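Local structure of CS6 fimbrial subunit B, CS6 fimbrial subunit A (Escherichia coli, 4B9G) at residues K33-L38 / N81-K86; R85-A90 / T110-Y115; Q37-E42 / F154-T159; L70-N75 / G128-H133; S19-I24 / L134-Y139. The protein probably builds, as a pilin subunit, the CS6 fimbriae with which enterotoxigenic Escherichia coli colonises its host, here fused to a donor strand from the partner subunit. All blocks are in the same frame, centred on the assembly; numbering follows the deposited sequence.

All five contacts belong to one branched, curled beta-sheet system, and the engineered fusion supplies one of its strands, 145-160, from CssA. Contacts 1 and 2 both use strand 79-88, share R85 and K86, and have centres about 9 Å apart. Contact 3 starts from the same strand as contact 1, 37-44, and reaches the CssA strand, with its centre about 11 Å from those of contacts 4 and 5. These last two divide strand 128-142 between them, with centres about 20 Å apart. Along the chain, contact 5 opens first and encloses contacts 1, 2 and 4, whereas contacts 3 and 5 interleave. The donor strand pairs with CssB strands 21-28 and 128-142, consistent with donor-strand complementation.

Contact 1: K33-L38 / N81-K86; sequences KLNSQL and NYYIRK
In the beta-sheet fold of this fimbrial subunit, a type II beta turn from K33 to S36 leads into strand 37-44, and the turn and the residues after it reach strand 79-88 past strand 108-119. The direct contact is light. L38 holds its CG anti to the carbonyl carbon (chi1 -58°), which brings CD1 to 3.9 Å from CB of Y82, obliquely to the tyrosine ring. Further out the pairing is polar and mediated by solvent: a water donates to N35 OD1 at 2.9 Å and sits 2.7 Å from Y83 OH, in the plane of that ring and at its edge. N35 OD1 and Y83 OH are themselves 4.0 Å apart, too far for a direct bond, and the water spans them; the amide and ring planes are 36° apart. R85 passes the same amide more loosely, with NH1 4.3 Å from N35 OD1 near the guanidinium plane; its stronger partner is D87. The phenol of Y82, in turn, is hydrogen-bonded to Y39 OH.

Strand 108-119 positions both segments. It pairs with 79-88 and with 37-44, its Y115 backbone bonds to N35 and S36, and its I114 touches the N35 side chain. The turn itself is closed at one acceptor, K33 O, which receives S36 N at 2.9 Å and, from above the carbonyl plane, S36 OG at 2.8 Å.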
# COMPACT_ATOMS: atom_id res chain seq x y z
N LYS A 33 -3.60 12.41 -11.08
CA LYS A 33 -4.24 11.82 -12.24
C LYS A 33 -4.43 10.31 -12.16
O LYS A 33 -3.72 9.65 -11.42
CB LYS A 33 -3.48 12.28 -13.46
CG LYS A 33 -3.45 13.77 -13.58
CD LYS A 33 -3.26 14.28 -14.88
CE LYS A 33 -1.95 15.03 -15.06
NZ LYS A 33 -2.09 16.48 -14.65
N LEU A 34 -5.41 9.77 -12.89
CA LEU A 34 -5.58 8.34 -12.93
C LEU A 34 -4.22 7.70 -13.19
O LEU A 34 -3.46 8.16 -14.05
CB LEU A 34 -6.57 7.94 -14.02
CG LEU A 34 -7.93 7.42 -13.55
CD1 LEU A 34 -8.49 8.25 -12.41
CD2 LEU A 34 -8.90 7.37 -14.72
N ASN A 35 -3.93 6.68 -12.40
CA ASN A 35 -2.72 5.88 -12.54
C ASN A 35 -1.47 6.52 -11.93
O ASN A 35 -0.40 5.93 -11.99
CB ASN A 35 -2.47 5.52 -14.01
CG ASN A 35 -1.84 4.15 -14.20
OD1 ASN A 35 -2.17 3.21 -13.47
ND2 ASN A 35 -0.93 4.03 -15.17
N SER A 36 -1.55 7.68 -11.32
CA SER A 36 -0.49 8.35 -10.62
C SER A 36 -0.10 7.62 -9.36
O SER A 36 -0.95 7.03 -8.69
CB SER A 36 -0.77 9.80 -10.30
OG SER A 36 -1.08 10.57 -11.38
N GLN A 37 1.19 7.67 -9.04
CA GLN A 37 1.68 7.08 -7.82
C GLN A 37 1.51 8.05 -6.66
O GLN A 37 2.02 9.18 -6.68
CB GLN A 37 3.15 6.70 -7.95
CG GLN A 37 3.44 5.65 -9.00
CD GLN A 37 4.92 5.47 -9.20
OE1 GLN A 37 5.63 5.03 -8.30
NE2 GLN A 37 5.41 5.83 -10.36
N LEU A 38 0.83 7.61 -5.60
CA LEU A 38 0.59 8.44 -4.42
C LEU A 38 1.69 8.28 -3.37
O LEU A 38 2.02 9.25 -2.66
CB LEU A 38 -0.76 8.12 -3.82
CG LEU A 38 -1.95 8.29 -4.77
CD1 LEU A 38 -3.26 7.94 -4.05
CD2 LEU A 38 -2.01 9.69 -5.38
N ASN A 81 -8.88 7.29 -3.64
CA ASN A 81 -8.89 5.84 -3.73
C ASN A 81 -7.65 5.32 -4.45
O ASN A 81 -7.18 5.94 -5.41
CB ASN A 81 -10.11 5.37 -4.53
CG ASN A 81 -11.41 5.73 -3.88
OD1 ASN A 81 -11.53 5.73 -2.67
ND2 ASN A 81 -12.41 6.04 -4.69
N TYR A 82 -7.13 4.16 -4.03
CA TYR A 82 -5.94 3.61 -4.66
C TYR A 82 -5.85 2.10 -4.45
O TYR A 82 -6.49 1.56 -3.56
CB TYR A 82 -4.66 4.28 -4.12
CG TYR A 82 -4.30 3.89 -2.71
CD1 TYR A 82 -4.86 4.53 -1.61
CD2 TYR A 82 -3.39 2.87 -2.47
CE1 TYR A 82 -4.51 4.17 -0.32
CE2 TYR A 82 -3.02 2.52 -1.18
CZ TYR A 82 -3.58 3.17 -0.11
OH TYR A 82 -3.16 2.83 1.17
N TYR A 83 -5.01 1.45 -5.25
CA TYR A 83 -4.65 0.06 -5.04
C TYR A 83 -3.12 -0.08 -5.04
O TYR A 83 -2.39 0.82 -5.51
CB TYR A 83 -5.25 -0.88 -6.10
CG TYR A 83 -4.76 -0.65 -7.49
CD1 TYR A 83 -3.63 -1.28 -7.97
CD2 TYR A 83 -5.44 0.23 -8.33
CE1 TYR A 83 -3.20 -1.05 -9.27
CE2 TYR A 83 -5.03 0.47 -9.62
CZ TYR A 83 -3.91 -0.17 -10.09
OH TYR A 83 -3.49 0.02 -11.38
N ILE A 84 -2.63 -1.21 -4.54
CA ILE A 84 -1.20 -1.50 -4.49
C ILE A 84 -0.76 -2.36 -5.69
O ILE A 84 -1.34 -3.43 -5.95
CB ILE A 84 -0.85 -2.24 -3.16
CG1 ILE A 84 -1.08 -1.31 -1.97
CG2 ILE A 84 0.58 -2.79 -3.20
CD1 ILE A 84 -0.07 -0.18 -1.79
N ARG A 85 0.27 -1.90 -6.40
CA ARG A 85 0.89 -2.59 -7.53
C ARG A 85 2.32 -2.98 -7.12
O ARG A 85 3.05 -2.16 -6.54
CB ARG A 85 0.95 -1.64 -8.73
CG ARG A 85 1.47 -2.28 -10.00
CD ARG A 85 1.49 -1.31 -11.18
NE ARG A 85 2.54 -0.31 -11.01
CZ ARG A 85 2.50 0.93 -11.48
NH1 ARG A 85 1.46 1.39 -12.16
NH2 ARG A 85 3.52 1.74 -11.23
N LYS A 86 2.73 -4.22 -7.41
CA LYS A 86 4.13 -4.60 -7.20
C LYS A 86 4.96 -4.13 -8.38
O LYS A 86 4.65 -4.46 -9.53
CB LYS A 86 4.25 -6.11 -7.05
CG LYS A 86 5.67 -6.56 -6.76
CD LYS A 86 5.80 -8.06 -6.45
CE LYS A 86 5.40 -9.00 -7.57
NZ LYS A 86 6.35 -8.92 -8.71
O HOH W 1 -4.67 1.88 -12.99

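Contact 2: R85-A90 / T110-Y115; sequences RKDSGA and TFSAIY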
# COMPACT_ATOMS: atom_id res chain seq x y z
N ARG A 85 0.27 -1.90 -6.40
CA ARG A 85 0.89 -2.59 -7.53
C ARG A 85 2.32 -2.98 -7.12
O ARG A 85 3.05 -2.16 -6.54
CB ARG A 85 0.95 -1.64 -8.73
CG ARG A 85 1.47 -2.28 -10.00
CD ARG A 85 1.49 -1.31 -11.18
NE ARG A 85 2.54 -0.31 -11.01
CZ ARG A 85 2.50 0.93 -11.48
NH1 ARG A 85 1.46 1.39 -12.16
NH2 ARG A 85 3.52 1.74 -11.23
N LYS A 86 2.73 -4.22 -7.41
CA LYS A 86 4.13 -4.60 -7.20
C LYS A 86 4.96 -4.13 -8.38
O LYS A 86 4.65 -4.46 -9.53
CB LYS A 86 4.25 -6.11 -7.05
CG LYS A 86 5.67 -6.56 -6.76
CD LYS A 86 5.80 -8.06 -6.45
CE LYS A 86 5.40 -9.00 -7.57
NZ LYS A 86 6.35 -8.92 -8.71
N ASP A 87 6.03 -3.39 -8.09
CA ASP A 87 6.93 -2.88 -9.12
C ASP A 87 8.30 -3.57 -9.21
O ASP A 87 9.00 -3.38 -10.21
CB ASP A 87 7.09 -1.37 -9.01
CG ASP A 87 5.85 -0.62 -9.49
OD1 ASP A 87 5.07 -1.18 -10.28
OD2 ASP A 87 5.67 0.54 -9.09
N SER A 88 8.68 -4.38 -8.23
CA SER A 88 9.87 -5.22 -8.37
C SER A 88 9.85 -6.30 -7.30
O SER A 88 9.22 -6.16 -6.26
CB SER A 88 11.17 -4.43 -8.30
OG SER A 88 11.35 -3.94 -6.99
N GLY A 89 10.58 -7.38 -7.59
CA GLY A 89 10.72 -8.52 -6.70
C GLY A 89 9.93 -9.72 -7.19
O GLY A 89 8.78 -9.58 -7.61
N ALA A 90 10.51 -10.92 -7.17
CA ALA A 90 9.87 -12.08 -7.79
C ALA A 90 8.68 -12.62 -7.00
O ALA A 90 8.73 -12.74 -5.77
CB ALA A 90 10.90 -13.19 -7.96
N THR A 110 9.53 -3.73 -4.24
CA THR A 110 8.96 -2.40 -4.26
C THR A 110 7.53 -2.46 -4.73
O THR A 110 7.16 -3.33 -5.53
CB THR A 110 9.76 -1.42 -5.14
OG1 THR A 110 9.70 -1.84 -6.50
CG2 THR A 110 11.21 -1.30 -4.66
N PHE A 111 6.72 -1.55 -4.20
CA PHE A 111 5.30 -1.45 -4.52
C PHE A 111 4.94 0.02 -4.66
O PHE A 111 5.64 0.90 -4.12
CB PHE A 111 4.42 -2.07 -3.41
CG PHE A 111 4.74 -3.52 -3.09
CD1 PHE A 111 5.79 -3.84 -2.23
CD2 PHE A 111 3.97 -4.55 -3.62
CE1 PHE A 111 6.07 -5.15 -1.93
CE2 PHE A 111 4.25 -5.88 -3.31
CZ PHE A 111 5.29 -6.18 -2.46
N SER A 112 3.89 0.36 -5.34
CA SER A 112 3.34 1.63 -5.58
C SER A 112 1.84 1.67 -5.25
O SER A 112 1.11 0.73 -5.57
CB SER A 112 3.65 2.13 -6.98
OG SER A 112 3.13 1.23 -7.81
N ALA A 113 1.39 2.77 -4.64
CA ALA A 113 -0.03 3.08 -4.46
C ALA A 113 -0.51 3.86 -5.67
O ALA A 113 -0.00 4.96 -5.94
CB ALA A 113 -0.21 3.91 -3.18
N ILE A 114 -1.46 3.29 -6.40
CA ILE A 114 -1.90 3.82 -7.69
C ILE A 114 -3.30 4.43 -7.59
O ILE A 114 -4.26 3.74 -7.23
CB ILE A 114 -1.91 2.70 -8.76
CG1 ILE A 114 -0.52 2.03 -8.85
CG2 ILE A 114 -2.36 3.25 -10.11
CD1 ILE A 114 0.60 2.98 -9.13
N TYR A 115 -3.41 5.72 -7.90
CA TYR A 115 -4.66 6.46 -7.81
C TYR A 115 -5.69 5.94 -8.81
O TYR A 115 -5.40 5.78 -10.01
CB TYR A 115 -4.36 7.94 -8.09
CG TYR A 115 -5.57 8.84 -8.01
CD1 TYR A 115 -6.03 9.33 -6.79
CD2 TYR A 115 -6.26 9.20 -9.16
CE1 TYR A 115 -7.14 10.15 -6.71
CE2 TYR A 115 -7.38 10.05 -9.09
CZ TYR A 115 -7.81 10.53 -7.86
OH TYR A 115 -8.92 11.32 -7.79
O HOH W 2 7.48 1.19 -6.47
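R85 leaves its strand with CG anti to the backbone N, and its CB lies 3.7 Å from S112 OG. The chain stays extended until chi3 (72°), where it bends and swings the guanidinium round to D87. R85 NE donates to D87 OD1 at 2.8 Å and NH2 to D87 OD2 at 3.3 Å, a side-on, two-nitrogen salt bridge on syn lone pairs and close to the guanidinium plane. R85 NH1, the nitrogen not used by D87, meets I114 CD1 at 3.5 Å, the methyl lying over one face of the group. D87 OD2 is also met from above the carboxylate plane by S112 OG, at 2.9 Å. D87 sits in a classic beta bulge between antiparallel strands 79-88 and 108-119, consistent with its side chain reaching R85 and S112: D87 and S88 both face T110, whose O accepts from both of their backbone nitrogens, D87 N being the nearer at 2.8 Å. S88 OG and T110 OG1 share a hydrogen bond of 2.7 Å, and on the other sheet face K86 CB packs 3.7 Å from F111 CE2.

Contact 3: Q37-E42 / F154-T159; sequences QLYTVE and FPVSTT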
# COMPACT_ATOMS: atom_id res chain seq x y z
N GLN A 37 1.19 7.67 -9.04
CA GLN A 37 1.68 7.08 -7.82
C GLN A 37 1.51 8.05 -6.66
O GLN A 37 2.02 9.18 -6.68
CB GLN A 37 3.15 6.70 -7.95
CG GLN A 37 3.44 5.65 -9.00
CD GLN A 37 4.92 5.47 -9.20
OE1 GLN A 37 5.63 5.03 -8.30
NE2 GLN A 37 5.41 5.83 -10.36
N LEU A 38 0.83 7.61 -5.60
CA LEU A 38 0.59 8.44 -4.42
C LEU A 38 1.69 8.28 -3.37
O LEU A 38 2.02 9.25 -2.66
CB LEU A 38 -0.76 8.12 -3.82
CG LEU A 38 -1.95 8.29 -4.77
CD1 LEU A 38 -3.26 7.94 -4.05
CD2 LEU A 38 -2.01 9.69 -5.38
N TYR A 39 2.22 7.07 -3.24
CA TYR A 39 3.35 6.76 -2.39
C TYR A 39 3.96 5.46 -2.90
O TYR A 39 3.31 4.74 -3.67
CB TYR A 39 2.98 6.70 -0.90
CG TYR A 39 2.06 5.58 -0.46
CD1 TYR A 39 2.55 4.31 -0.19
CD2 TYR A 39 0.70 5.80 -0.29
CE1 TYR A 39 1.71 3.29 0.27
CE2 TYR A 39 -0.16 4.79 0.16
CZ TYR A 39 0.36 3.54 0.46
OH TYR A 39 -0.42 2.51 0.94
N THR A 40 5.18 5.17 -2.47
CA THR A 40 5.80 3.89 -2.80
C THR A 40 6.25 3.22 -1.49
O THR A 40 6.31 3.85 -0.41
CB THR A 40 6.90 4.07 -3.78
OG1 THR A 40 6.49 4.48 -5.08
CG2 THR A 40 8.00 4.73 -3.26
N VAL A 41 6.51 1.93 -1.59
CA VAL A 41 6.88 1.07 -0.48
C VAL A 41 8.10 0.27 -0.91
O VAL A 41 8.12 -0.30 -2.01
CB VAL A 41 5.74 0.08 -0.14
CG1 VAL A 41 6.10 -0.76 1.09
CG2 VAL A 41 4.42 0.82 0.06
N GLU A 42 9.12 0.21 -0.05
CA GLU A 42 10.31 -0.60 -0.31
C GLU A 42 10.56 -1.50 0.89
O GLU A 42 10.42 -1.07 2.03
CB GLU A 42 11.53 0.29 -0.61
CG GLU A 42 11.25 1.27 -1.76
CD GLU A 42 12.48 1.90 -2.40
OE1 GLU A 42 13.57 1.83 -1.82
OE2 GLU A 42 12.35 2.48 -3.48
N PHE A 154 1.30 0.47 8.80
CA PHE A 154 2.20 1.61 8.62
C PHE A 154 1.43 2.86 8.22
O PHE A 154 0.65 2.83 7.26
CB PHE A 154 3.22 1.32 7.50
CG PHE A 154 4.28 0.33 7.88
CD1 PHE A 154 5.47 0.73 8.48
CD2 PHE A 154 4.10 -1.01 7.61
CE1 PHE A 154 6.45 -0.19 8.81
CE2 PHE A 154 5.09 -1.94 7.96
CZ PHE A 154 6.26 -1.53 8.54
N PRO A 155 1.69 4.00 8.89
CA PRO A 155 1.15 5.26 8.36
C PRO A 155 1.71 5.59 6.98
O PRO A 155 2.93 5.46 6.77
CB PRO A 155 1.58 6.29 9.42
CG PRO A 155 1.79 5.49 10.68
CD PRO A 155 2.36 4.18 10.19
N VAL A 156 0.82 6.01 6.08
CA VAL A 156 1.17 6.37 4.72
C VAL A 156 0.49 7.70 4.37
O VAL A 156 -0.54 8.05 4.96
CB VAL A 156 0.75 5.24 3.72
CG1 VAL A 156 1.49 3.96 4.02
CG2 VAL A 156 -0.75 5.02 3.73
N SER A 157 1.04 8.41 3.38
CA SER A 157 0.47 9.69 2.97
C SER A 157 0.90 10.08 1.57
O SER A 157 1.87 9.53 1.01
CB SER A 157 0.87 10.82 3.94
OG SER A 157 2.25 11.12 3.84
N THR A 158 0.16 11.04 1.04
CA THR A 158 0.53 11.82 -0.12
C THR A 158 0.16 13.27 0.23
O THR A 158 -0.59 13.53 1.18
CB THR A 158 -0.20 11.31 -1.39
OG1 THR A 158 0.28 11.96 -2.57
CG2 THR A 158 -1.69 11.55 -1.32
N THR A 159 0.67 14.23 -0.54
CA THR A 159 0.37 15.63 -0.29
C THR A 159 0.05 16.35 -1.60
O THR A 159 0.53 15.98 -2.70
CB THR A 159 1.52 16.30 0.39
OG1 THR A 159 1.81 15.85 1.71
CG2 THR A 159 2.56 16.66 -0.47
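The two backbones approach most closely at L38 and T158, with CA atoms 5.5 Å apart, where the chain turns a corner at L38; no backbone hydrogen bond joins the segments. Y39 carries most of the contact. Its CG occupies the crowded position between the backbone N and the carbonyl carbon (chi1 66°), which directs the ring toward V156. V156 CB stands 3.8 Å from the centroid of the Y39 ring and 18° off the normal, a CH-pi contact over one face, displaced a little toward the rim. Its two methyls spread over the same face toward the phenol end: V156 CG2 touches Y39 CE2 at 3.6 Å, while CG1 lies 3.8 Å from CE1. The phenol is hydrogen-bonded to Y82 OH, a bond that would limit the ring's freedom at its buried tip, and the two tyrosine rings meet edge to face.

Nearer the corner, L38 CB packs 4.0 Å from T158 CB. T158 OG1, anti to its backbone N, makes at most a weak bond to L38 O; its stronger partner is V26 O in strand 21-28, which pairs with both strands of this contact. S157 O, 3.6 Å from Y39 CB, is buried without a polar partner. Residues 154-159 belong to the CssA part of the engineered fusion; a donor strand filling the hydrophobic core of an Ig-like subunit is the hallmark of donor-strand complementation in fimbriae.

Contact 4: L70-N75 / G128-H133; sequences LVNVNN and GTYAGH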
# COMPACT_ATOMS: atom_id res chain seq x y z
N LEU A 70 -6.83 7.43 1.04
CA LEU A 70 -6.04 8.45 1.74
C LEU A 70 -6.99 9.63 1.94
O LEU A 70 -7.55 10.16 0.98
CB LEU A 70 -4.81 8.85 0.93
CG LEU A 70 -3.85 7.70 0.61
CD1 LEU A 70 -2.68 8.20 -0.22
CD2 LEU A 70 -3.35 7.01 1.85
N VAL A 71 -7.21 9.99 3.19
CA VAL A 71 -8.22 10.98 3.57
C VAL A 71 -7.54 12.29 3.98
O VAL A 71 -6.57 12.28 4.75
CB VAL A 71 -9.10 10.45 4.72
CG1 VAL A 71 -10.18 11.47 5.09
CG2 VAL A 71 -9.73 9.12 4.33
N ASN A 72 -8.03 13.41 3.45
CA ASN A 72 -7.53 14.71 3.81
C ASN A 72 -7.63 14.87 5.33
O ASN A 72 -8.71 14.73 5.93
CB ASN A 72 -8.40 15.74 3.09
CG ASN A 72 -7.96 17.16 3.32
OD1 ASN A 72 -7.77 17.58 4.46
ND2 ASN A 72 -7.82 17.93 2.26
N VAL A 73 -6.49 15.18 5.96
CA VAL A 73 -6.44 15.20 7.42
C VAL A 73 -7.21 16.39 8.05
O VAL A 73 -7.46 16.42 9.26
CB VAL A 73 -4.98 15.16 7.93
CG1 VAL A 73 -4.26 13.89 7.46
CG2 VAL A 73 -4.21 16.40 7.52
N ASN A 74 -7.58 17.35 7.21
CA ASN A 74 -8.35 18.53 7.63
C ASN A 74 -9.82 18.48 7.22
O ASN A 74 -10.64 19.17 7.82
CB ASN A 74 -7.73 19.81 7.05
CG ASN A 74 -6.23 19.83 7.16
OD1 ASN A 74 -5.69 19.89 8.25
ND2 ASN A 74 -5.55 19.73 6.02
N ASN A 75 -10.15 17.69 6.21
CA ASN A 75 -11.46 17.72 5.59
C ASN A 75 -11.84 16.28 5.28
O ASN A 75 -11.47 15.76 4.22
CB ASN A 75 -11.39 18.53 4.30
CG ASN A 75 -12.74 18.78 3.71
OD1 ASN A 75 -12.88 19.64 2.84
ND2 ASN A 75 -13.77 18.05 4.17
N GLY A 128 -3.18 20.02 1.02
CA GLY A 128 -3.00 19.41 2.33
C GLY A 128 -2.47 17.99 2.23
O GLY A 128 -2.12 17.50 1.14
N THR A 129 -2.39 17.34 3.38
CA THR A 129 -1.96 15.96 3.48
C THR A 129 -3.15 15.01 3.45
O THR A 129 -4.16 15.27 4.12
CB THR A 129 -1.16 15.76 4.77
OG1 THR A 129 -0.01 16.62 4.73
CG2 THR A 129 -0.72 14.32 4.94
N TYR A 130 -3.00 13.92 2.71
CA TYR A 130 -3.99 12.86 2.57
C TYR A 130 -3.35 11.60 3.15
O TYR A 130 -2.31 11.17 2.65
CB TYR A 130 -4.38 12.69 1.07
CG TYR A 130 -5.13 13.88 0.55
CD1 TYR A 130 -4.48 15.08 0.28
CD2 TYR A 130 -6.50 13.80 0.32
CE1 TYR A 130 -5.19 16.19 -0.15
CE2 TYR A 130 -7.22 14.92 -0.12
CZ TYR A 130 -6.57 16.11 -0.34
OH TYR A 130 -7.33 17.19 -0.73
N ALA A 131 -3.93 11.05 4.21
CA ALA A 131 -3.26 10.02 5.00
C ALA A 131 -4.12 8.78 5.19
O ALA A 131 -5.34 8.81 5.08
CB ALA A 131 -2.88 10.58 6.37
N GLY A 132 -3.46 7.69 5.51
CA GLY A 132 -4.11 6.43 5.83
C GLY A 132 -3.11 5.46 6.42
O GLY A 132 -2.05 5.89 6.90
N HIS A 133 -3.43 4.17 6.36
CA HIS A 133 -2.54 3.12 6.84
C HIS A 133 -2.50 1.99 5.84
O HIS A 133 -3.46 1.75 5.11
CB HIS A 133 -3.00 2.57 8.19
CG HIS A 133 -2.82 3.54 9.31
ND1 HIS A 133 -3.72 4.55 9.57
CD2 HIS A 133 -1.83 3.68 10.23
CE1 HIS A 133 -3.30 5.26 10.60
NE2 HIS A 133 -2.16 4.75 11.03
O HOH W 3 -2.70 19.12 5.76
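Y130 and N72 pack closely, whereas N74 reaches strand 128-142 through water. In the tight half, Y130 lies flat beneath N72: N72 CA sits over one face of its ring, while L70 O meets the ring edge in plane. N72, with CG anti to its backbone N (chi1 -177°), sends ND2 across to Y130 OH at 3.1 Å, the oxygen lying close to the amide plane although amide and ring planes are 73° apart. The stronger partner of that hydroxyl is S126 O. L70 completes this side, its CD2 coming within 3.7 Å of G132 N, where glycine offers no side chain to push it off, and beyond it stand V156 and T158.

Strands 65-72 and 128-142 are antiparallel neighbours in the sheet, and V71 with A131 forms a hydrogen-bonded pair: V71 N to A131 O at 2.9 Å, and A131 N to V71 O at 3.0 Å. Strand 65-72 ends in an Asx turn, N72 OD1 accepting N74 N at 2.8 Å, in the carbonyl plane.

Past that turn the fit loosens toward solvent. V73 N still reaches T129 O, nearly along the C=O axis, and V73 CG1 rests 3.7 Å from A131 CB. The water beside N74 accepts from N74 ND2 at 2.9 Å and from T129 N at 3.0 Å.

Contact 5: S19-I24 / L134-Y139; sequences SAVRII and LTVSFY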
# COMPACT_ATOMS: atom_id res chain seq x y z
N SER A 19 11.62 -2.55 10.91
CA SER A 19 12.88 -2.22 10.26
C SER A 19 12.96 -2.71 8.81
O SER A 19 13.87 -2.33 8.10
CB SER A 19 14.07 -2.75 11.05
OG SER A 19 14.07 -4.14 11.15
N ALA A 20 12.03 -3.55 8.38
CA ALA A 20 12.12 -4.13 7.04
C ALA A 20 11.53 -3.26 5.95
O ALA A 20 11.88 -3.43 4.78
CB ALA A 20 11.43 -5.49 7.03
N VAL A 21 10.61 -2.37 6.24
CA VAL A 21 9.76 -1.63 5.35
C VAL A 21 9.95 -0.13 5.49
O VAL A 21 10.05 0.39 6.59
CB VAL A 21 8.27 -1.97 5.62
CG1 VAL A 21 7.37 -1.28 4.73
CG2 VAL A 21 8.04 -3.41 5.63
N ARG A 22 9.97 0.58 4.35
CA ARG A 22 9.93 2.03 4.33
C ARG A 22 8.84 2.50 3.36
O ARG A 22 8.59 1.89 2.32
CB ARG A 22 11.31 2.57 3.90
CG ARG A 22 11.42 3.97 3.43
CD ARG A 22 12.88 4.29 3.29
NE ARG A 22 13.53 4.16 1.98
CZ ARG A 22 13.77 5.19 1.16
NH1 ARG A 22 13.33 6.41 1.44
NH2 ARG A 22 14.48 4.97 0.06
N ILE A 23 8.22 3.63 3.70
CA ILE A 23 7.20 4.31 2.90
C ILE A 23 7.79 5.63 2.38
O ILE A 23 8.46 6.36 3.13
CB ILE A 23 5.98 4.65 3.76
CG1 ILE A 23 5.49 3.44 4.55
CG2 ILE A 23 4.91 5.33 2.89
CD1 ILE A 23 5.01 2.28 3.71
N ILE A 24 7.52 5.93 1.11
CA ILE A 24 8.01 7.15 0.46
C ILE A 24 6.81 7.89 -0.15
O ILE A 24 6.30 7.51 -1.20
CB ILE A 24 9.05 6.86 -0.65
CG1 ILE A 24 10.11 5.86 -0.19
CG2 ILE A 24 9.68 8.17 -1.10
CD1 ILE A 24 11.13 5.50 -1.25
N LEU A 134 -1.36 1.30 5.84
CA LEU A 134 -1.10 0.17 4.96
C LEU A 134 -0.73 -1.02 5.85
O LEU A 134 0.22 -0.94 6.62
CB LEU A 134 0.07 0.49 4.04
CG LEU A 134 0.49 -0.64 3.11
CD1 LEU A 134 -0.54 -0.91 2.01
CD2 LEU A 134 1.84 -0.32 2.52
N THR A 135 -1.46 -2.12 5.72
CA THR A 135 -1.14 -3.35 6.44
C THR A 135 -0.09 -4.13 5.65
O THR A 135 -0.28 -4.44 4.47
CB THR A 135 -2.37 -4.25 6.59
OG1 THR A 135 -3.39 -3.55 7.33
CG2 THR A 135 -1.99 -5.57 7.28
N VAL A 136 1.02 -4.44 6.32
CA VAL A 136 2.00 -5.39 5.81
C VAL A 136 2.12 -6.51 6.83
O VAL A 136 2.24 -6.26 8.03
CB VAL A 136 3.39 -4.75 5.56
CG1 VAL A 136 4.37 -5.77 5.00
CG2 VAL A 136 3.28 -3.52 4.65
N SER A 137 2.03 -7.75 6.35
CA SER A 137 2.17 -8.92 7.20
C SER A 137 3.18 -9.88 6.60
O SER A 137 3.26 -10.04 5.38
CB SER A 137 0.83 -9.64 7.39
OG SER A 137 -0.15 -8.74 7.87
N PHE A 138 3.97 -10.51 7.48
CA PHE A 138 4.97 -11.50 7.12
C PHE A 138 4.53 -12.87 7.66
O PHE A 138 4.00 -12.97 8.77
CB PHE A 138 6.32 -11.16 7.76
CG PHE A 138 7.03 -9.95 7.18
CD1 PHE A 138 6.66 -9.36 5.98
CD2 PHE A 138 8.13 -9.44 7.84
CE1 PHE A 138 7.38 -8.28 5.45
CE2 PHE A 138 8.86 -8.39 7.32
CZ PHE A 138 8.49 -7.81 6.12
N TYR A 139 4.79 -13.92 6.88
CA TYR A 139 4.37 -15.29 7.19
C TYR A 139 5.54 -16.24 7.04
O TYR A 139 6.44 -16.04 6.21
CB TYR A 139 3.27 -15.77 6.23
CG TYR A 139 2.05 -14.91 6.26
CD1 TYR A 139 2.00 -13.72 5.53
CD2 TYR A 139 0.94 -15.24 7.04
CE1 TYR A 139 0.90 -12.90 5.58
CE2 TYR A 139 -0.18 -14.41 7.08
CZ TYR A 139 -0.19 -13.23 6.34
OH TYR A 139 -1.26 -12.37 6.35
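F138 places its CG anti to the carbonyl carbon (chi1 -71°), and a small chi2 of -14° then turns the ring so that its far edge points across to the other segment. A20 CB meets that edge in the ring plane, 3.9 Å from F138 CZ. The next residue, V21, extends its CG2 between two partners, 4.5 Å from F138 CZ at an oblique angle and 4.4 Å from V136 CG1. Further along, I23 and L134 touch tip to tip, CD1 of the isoleucine 4.3 Å from CD2 of the leucine. The contact is thus a row of apolar contacts between methyls and one ring edge, without hydrogen bonds between the segments, and most of its distances are relaxed rather than tight.

Strands 21-24 and 134-139 run nearly antiparallel at 159°, but their axes stay 10.5 Å apart, too far for direct pairing. Side chains bridge the gap from both sides. A20 lies at the end of a short, weakly bonded helical turn; V41 touches V21 and L134, V52 of strand 51-56 touches F138, and the CssA-derived strand 145-160 of the engineered fusion pairs with both strand 21-28 and strand 128-142, its F154 lying on V21.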